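Local coordinates for protein interacting with Hsp90 1 (Saccharomyces cerevisiae, PDB 4CHH) that takes part in pre-rRNA processing as a component of the R2TP complex, interacts with Hsp90, and is required for the association of NOP58 with snoRNA, at residues Glu89-Met101 with Val112-Ile125. Sequence-based numbering, arbitrary orientation.
Sequences EWEIPIITSCYRM and VWDCCINSDCSRWI
Trp-90 meets Trp-124 of the helix with the rim of its six-membered ring, CZ2 lying 3.6 Å from Trp-124 CZ3. The ring planes are inclined by 31°. Trp-90 NE1 turns elsewhere, to Val-74 O. Ile-92 fills the corner between strand and helix. Its chi1 of -71° puts CG1 beside the backbone N, leaving CG2 anti to it. CG2 touches Ile-117 CG2 and Cys-121 CB, while CD1 reaches Ile-125 CG2. A water links Pro-93 O to Asn-118 N, where the backbones have separated. Ile-94 lays CG1 on Ile-117 CG2 and CG2 on Cys-115 CB.

From here the segments form the antiparallel beta hairpin of the PIH1 N-terminal domain. Strand 95-103 is an edge strand of the mixed sheet; strand 109-118 also pairs, in parallel, with strand 58-66. Ile-95 and Cys-116 are a hydrogen-bonded pair, with Ile-95 N to Cys-116 O at 2.9 Å. Thr-96 and Cys-115 follow as a non-hydrogen-bonded pair. The register then slips by one residue. At this break Ser-97 OG takes the N-H of Asp-114 N (2.9 Å) and gives its own proton to Cys-98 O. Tyr-99 places CB over a face of the Trp-113 indole, 3.4 Å from CE2, and its ring edge is directed at that face in an offset T-shaped pair. Trp-113 NE1 hydrogen-bonds to Asp-147 OD2. Arg-100 resumes pairing with Val-112 and grips the Asp-114 carboxylate end-on. Arg-100 NH2 meets the syn lone pair of Asp-114 OD1 at 2.6 Å; Arg-100 NH1 reaches Asp-114 OD2 at 2.8 Å from above the carboxylate plane. A methionine in place of this arginine would probably leave buried Asp-114 without its charge partner, with Asn-62 still bonded to OD1. Val-112 CG1 lies over one guanidinium face, 3.9 Å from Arg-100 NH2.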
loop_
_atom_site.group_PDB
_atom_site.type_symbol
_atom_site.label_atom_id
_atom_site.label_comp_id
_atom_site.label_asym_id
_atom_site.label_seq_id
_atom_site.Cartn_x
_atom_site.Cartn_y
_atom_site.Cartn_z
ATOM N N GLU A 89 13.949 -6.844 10.867
ATOM C CA GLU A 89 13.960 -5.953 12.021
ATOM C C GLU A 89 13.568 -4.526 11.645
ATOM O O GLU A 89 13.469 -3.665 12.523
ATOM C CB GLU A 89 15.349 -5.989 12.684
ATOM C CG GLU A 89 15.495 -7.179 13.613
ATOM C CD GLU A 89 16.869 -7.333 14.235
ATOM O OE1 GLU A 89 17.311 -6.412 14.961
ATOM O OE2 GLU A 89 17.493 -8.397 14.020
ATOM N N TRP A 90 13.286 -4.276 10.349
ATOM C CA TRP A 90 12.885 -2.948 9.919
ATOM C C TRP A 90 11.891 -3.057 8.773
ATOM O O TRP A 90 12.094 -3.835 7.844
ATOM C CB TRP A 90 14.130 -2.158 9.473
ATOM C CG TRP A 90 13.968 -0.676 9.318
ATOM C CD1 TRP A 90 14.414 0.278 10.189
ATOM C CD2 TRP A 90 13.514 0.034 8.143
ATOM N NE1 TRP A 90 14.175 1.532 9.679
ATOM C CE2 TRP A 90 13.629 1.412 8.420
ATOM C CE3 TRP A 90 12.980 -0.365 6.897
ATOM C CZ2 TRP A 90 13.305 2.398 7.471
ATOM C CZ3 TRP A 90 12.628 0.607 5.973
ATOM C CH2 TRP A 90 12.794 1.973 6.259
ATOM N N GLU A 91 10.864 -2.205 8.803
ATOM C CA GLU A 91 9.848 -2.150 7.753
ATOM C C GLU A 91 9.175 -0.814 7.744
ATOM O O GLU A 91 9.046 -0.189 8.787
ATOM C CB GLU A 91 8.793 -3.254 7.996
ATOM C CG GLU A 91 7.978 -3.602 6.762
ATOM C CD GLU A 91 7.421 -5.010 6.688
ATOM O OE1 GLU A 91 8.175 -5.969 6.966
ATOM O OE2 GLU A 91 6.254 -5.157 6.263
ATOM N N ILE A 92 8.704 -0.380 6.584
ATOM C CA ILE A 92 7.881 0.822 6.503
ATOM C C ILE A 92 6.451 0.366 6.900
ATOM O O ILE A 92 5.887 -0.455 6.174
ATOM C CB ILE A 92 7.929 1.495 5.097
ATOM C CG1 ILE A 92 9.291 2.155 4.819
ATOM C CG2 ILE A 92 6.765 2.498 4.924
ATOM C CD1 ILE A 92 9.461 2.811 3.409
ATOM N N PRO A 93 5.849 0.819 8.028
ATOM C CA PRO A 93 4.460 0.391 8.332
ATOM C C PRO A 93 3.470 0.802 7.216
ATOM O O PRO A 93 3.585 1.888 6.637
ATOM C CB PRO A 93 4.150 1.111 9.654
ATOM C CG PRO A 93 5.539 1.375 10.278
ATOM C CD PRO A 93 6.365 1.741 9.066
ATOM N N ILE A 94 2.544 -0.104 6.876
ATOM C CA ILE A 94 1.516 0.133 5.858
ATOM C C ILE A 94 0.133 -0.113 6.465
ATOM O O ILE A 94 -0.084 -1.159 7.063
ATOM C CB ILE A 94 1.719 -0.741 4.570
ATOM C CG1 ILE A 94 3.165 -0.596 4.002
ATOM C CG2 ILE A 94 0.652 -0.384 3.485
ATOM C CD1 ILE A 94 3.611 -1.665 3.131
ATOM N N ILE A 95 -0.798 0.819 6.247
ATOM C CA ILE A 95 -2.193 0.650 6.586
ATOM C C ILE A 95 -2.924 0.512 5.234
ATOM O O ILE A 95 -2.880 1.414 4.395
ATOM C CB ILE A 95 -2.754 1.763 7.518
ATOM C CG1 ILE A 95 -2.002 1.751 8.890
ATOM C CG2 ILE A 95 -4.278 1.515 7.746
ATOM C CD1 ILE A 95 -2.159 2.985 9.740
ATOM N N THR A 96 -3.550 -0.648 5.019
ATOM C CA THR A 96 -4.203 -1.000 3.755
ATOM C C THR A 96 -5.698 -0.982 3.917
ATOM O O THR A 96 -6.235 -1.521 4.887
ATOM C CB THR A 96 -3.713 -2.384 3.273
ATOM O OG1 THR A 96 -2.292 -2.369 3.268
ATOM C CG2 THR A 96 -4.214 -2.743 1.887
ATOM N N SER A 97 -6.371 -0.396 2.939
ATOM C CA SER A 97 -7.821 -0.323 2.938
ATOM C C SER A 97 -8.434 -1.651 2.524
ATOM O O SER A 97 -7.749 -2.518 1.980
ATOM C CB SER A 97 -8.261 0.775 1.971
ATOM O OG SER A 97 -8.059 0.388 0.619
ATOM N N CYS A 98 -9.757 -1.773 2.674
ATOM C CA CYS A 98 -10.469 -2.890 2.083
ATOM C C CYS A 98 -10.443 -2.615 0.550
ATOM O O CYS A 98 -10.254 -1.457 0.154
ATOM C CB CYS A 98 -11.890 -2.976 2.638
ATOM S SG CYS A 98 -13.005 -1.709 1.981
ATOM N N TYR A 99 -10.541 -3.649 -0.294
ATOM C CA TYR A 99 -10.506 -3.399 -1.729
ATOM C C TYR A 99 -11.819 -2.769 -2.169
ATOM O O TYR A 99 -12.846 -2.895 -1.498
ATOM C CB TYR A 99 -10.181 -4.668 -2.568
ATOM C CG TYR A 99 -11.229 -5.758 -2.494
ATOM C CD1 TYR A 99 -12.374 -5.710 -3.291
ATOM C CD2 TYR A 99 -11.078 -6.838 -1.628
ATOM C CE1 TYR A 99 -13.372 -6.672 -3.176
ATOM C CE2 TYR A 99 -12.060 -7.822 -1.524
ATOM C CZ TYR A 99 -13.195 -7.746 -2.316
ATOM O OH TYR A 99 -14.159 -8.720 -2.234
ATOM N N ARG A 100 -11.772 -2.088 -3.292
ATOM C CA ARG A 100 -12.985 -1.553 -3.884
ATOM C C ARG A 100 -12.973 -1.890 -5.375
ATOM O O ARG A 100 -11.939 -2.340 -5.899
ATOM C CB ARG A 100 -13.230 -0.073 -3.549
ATOM C CG ARG A 100 -12.272 0.916 -4.093
ATOM C CD ARG A 100 -12.477 2.242 -3.367
ATOM N NE ARG A 100 -11.375 3.138 -3.694
ATOM C CZ ARG A 100 -10.247 3.211 -3.009
ATOM N NH1 ARG A 100 -10.090 2.504 -1.896
ATOM N NH2 ARG A 100 -9.289 4.035 -3.393
ATOM N N MET A 101 -14.147 -1.840 -6.012
ATOM C CA MET A 101 -14.239 -2.212 -7.411
ATOM C C MET A 101 -14.399 -1.004 -8.306
ATOM O O MET A 101 -15.131 -0.065 -7.988
ATOM C CB MET A 101 -15.392 -3.194 -7.668
ATOM C CG MET A 101 -15.091 -4.590 -7.201
ATOM S SD MET A 101 -16.357 -5.793 -7.657
ATOM C CE MET A 101 -16.109 -7.037 -6.285
ATOM N N VAL A 112 -9.154 -2.327 -6.604
ATOM C CA VAL A 112 -8.362 -1.209 -6.111
ATOM C C VAL A 112 -8.187 -1.287 -4.589
ATOM O O VAL A 112 -9.159 -1.445 -3.859
ATOM C CB VAL A 112 -9.012 0.146 -6.543
ATOM C CG1 VAL A 112 -8.201 1.346 -6.067
ATOM C CG2 VAL A 112 -9.230 0.212 -8.058
ATOM N N TRP A 113 -6.939 -1.143 -4.129
ATOM C CA TRP A 113 -6.575 -1.052 -2.713
ATOM C C TRP A 113 -5.802 0.212 -2.479
ATOM O O TRP A 113 -5.052 0.642 -3.360
ATOM C CB TRP A 113 -5.662 -2.224 -2.284
ATOM C CG TRP A 113 -6.305 -3.541 -2.023
ATOM C CD1 TRP A 113 -6.640 -4.046 -0.802
ATOM C CD2 TRP A 113 -6.466 -4.624 -2.965
ATOM N NE1 TRP A 113 -7.049 -5.357 -0.928
ATOM C CE2 TRP A 113 -6.946 -5.742 -2.239
ATOM C CE3 TRP A 113 -6.265 -4.755 -4.352
ATOM C CZ2 TRP A 113 -7.248 -6.968 -2.852
ATOM C CZ3 TRP A 113 -6.549 -5.976 -4.963
ATOM C CH2 TRP A 113 -7.022 -7.071 -4.217
ATOM N N ASP A 114 -5.905 0.775 -1.279
ATOM C CA ASP A 114 -5.060 1.921 -0.917
ATOM C C ASP A 114 -4.050 1.411 0.100
ATOM O O ASP A 114 -4.439 0.674 1.004
ATOM C CB ASP A 114 -5.851 3.117 -0.345
ATOM C CG ASP A 114 -7.000 3.615 -1.210
ATOM O OD1 ASP A 114 -6.844 3.654 -2.447
ATOM O OD2 ASP A 114 -8.064 3.953 -0.646
ATOM N N CYS A 115 -2.783 1.754 -0.059
ATOM C CA CYS A 115 -1.708 1.370 0.878
ATOM C C CYS A 115 -1.083 2.662 1.381
ATOM O O CYS A 115 -0.349 3.307 0.636
ATOM C CB CYS A 115 -0.672 0.470 0.190
ATOM S SG CYS A 115 -1.211 -1.237 -0.050
ATOM N N CYS A 116 -1.395 3.049 2.628
ATOM C CA CYS A 116 -0.985 4.306 3.225
ATOM C C CYS A 116 0.215 4.138 4.138
ATOM O O CYS A 116 0.212 3.320 5.056
ATOM C CB CYS A 116 -2.166 4.935 3.971
ATOM S SG CYS A 116 -1.962 6.688 4.344
ATOM N N ILE A 117 1.240 4.943 3.889
ATOM C CA ILE A 117 2.473 4.909 4.674
ATOM C C ILE A 117 2.673 6.271 5.319
ATOM O O ILE A 117 1.964 7.226 4.979
ATOM C CB ILE A 117 3.700 4.484 3.801
ATOM C CG1 ILE A 117 3.989 5.538 2.664
ATOM C CG2 ILE A 117 3.524 3.050 3.277
ATOM C CD1 ILE A 117 5.248 5.315 1.808
ATOM N N ASN A 118 3.641 6.371 6.235
ATOM C CA ASN A 118 3.954 7.648 6.847
ATOM C C ASN A 118 4.511 8.573 5.777
ATOM O O ASN A 118 5.265 8.131 4.918
ATOM C CB ASN A 118 4.947 7.474 7.987
ATOM C CG ASN A 118 5.282 8.757 8.682
ATOM O OD1 ASN A 118 6.255 9.432 8.326
ATOM N ND2 ASN A 118 4.442 9.152 9.645
ATOM N N SER A 119 4.162 9.854 5.854
ATOM C CA SER A 119 4.600 10.891 4.932
ATOM C C SER A 119 6.139 10.998 4.801
ATOM O O SER A 119 6.630 11.248 3.693
ATOM C CB SER A 119 4.024 12.216 5.394
ATOM O OG SER A 119 2.620 12.135 5.243
ATOM N N ASP A 120 6.893 10.806 5.908
ATOM C CA ASP A 120 8.364 10.848 5.859
ATOM C C ASP A 120 8.894 9.696 5.016
ATOM O O ASP A 120 9.775 9.915 4.189
ATOM C CB ASP A 120 8.996 10.820 7.269
ATOM C CG ASP A 120 8.655 12.024 8.145
ATOM O OD1 ASP A 120 8.114 13.032 7.610
ATOM O OD2 ASP A 120 8.919 11.962 9.358
ATOM N N CYS A 121 8.295 8.499 5.164
ATOM C CA CYS A 121 8.654 7.290 4.405
ATOM C C CYS A 121 8.376 7.479 2.916
ATOM O O CYS A 121 9.150 6.983 2.106
ATOM C CB CYS A 121 7.930 6.067 4.957
ATOM S SG CYS A 121 8.241 5.768 6.717
ATOM N N SER A 122 7.315 8.247 2.552
ATOM C CA SER A 122 7.004 8.549 1.151
ATOM C C SER A 122 8.122 9.388 0.520
ATOM O O SER A 122 8.332 9.306 -0.687
ATOM C CB SER A 122 5.653 9.251 1.026
ATOM O OG SER A 122 5.719 10.656 1.220
ATOM N N ARG A 123 8.834 10.198 1.338
ATOM C CA ARG A 123 9.948 11.022 0.860
ATOM C C ARG A 123 11.217 10.176 0.716
ATOM O O ARG A 123 11.982 10.394 -0.212
ATOM C CB ARG A 123 10.177 12.244 1.782
ATOM C CG ARG A 123 9.090 13.347 1.674
ATOM C CD ARG A 123 7.894 12.931 0.830
ATOM N NE ARG A 123 7.942 13.471 -0.508
ATOM C CZ ARG A 123 7.121 13.141 -1.497
ATOM N NH1 ARG A 123 6.182 12.218 -1.313
ATOM N NH2 ARG A 123 7.249 13.703 -2.680
ATOM N N TRP A 124 11.434 9.211 1.608
ATOM C CA TRP A 124 12.605 8.313 1.542
ATOM C C TRP A 124 12.616 7.525 0.237
ATOM O O TRP A 124 13.670 7.362 -0.365
ATOM C CB TRP A 124 12.596 7.299 2.710
ATOM C CG TRP A 124 12.703 7.862 4.098
ATOM C CD1 TRP A 124 13.223 9.071 4.461
ATOM C CD2 TRP A 124 12.376 7.184 5.319
ATOM N NE1 TRP A 124 13.152 9.225 5.824
ATOM C CE2 TRP A 124 12.660 8.072 6.380
ATOM C CE3 TRP A 124 11.857 5.907 5.620
ATOM C CZ2 TRP A 124 12.469 7.723 7.723
ATOM C CZ3 TRP A 124 11.683 5.556 6.954
ATOM C CH2 TRP A 124 11.947 6.473 7.988
ATOM N N ILE A 125 11.428 7.010 -0.185
ATOM C CA ILE A 125 11.322 6.162 -1.379
ATOM C C ILE A 125 11.464 6.999 -2.684
ATOM O O ILE A 125 11.645 6.404 -3.746
ATOM C CB ILE A 125 10.062 5.247 -1.356
ATOM C CG1 ILE A 125 8.740 6.079 -1.356
ATOM C CG2 ILE A 125 10.154 4.288 -0.154
ATOM C CD1 ILE A 125 7.465 5.318 -1.625
HETATM O O HOH W 1 4.983 4.153 7.326
#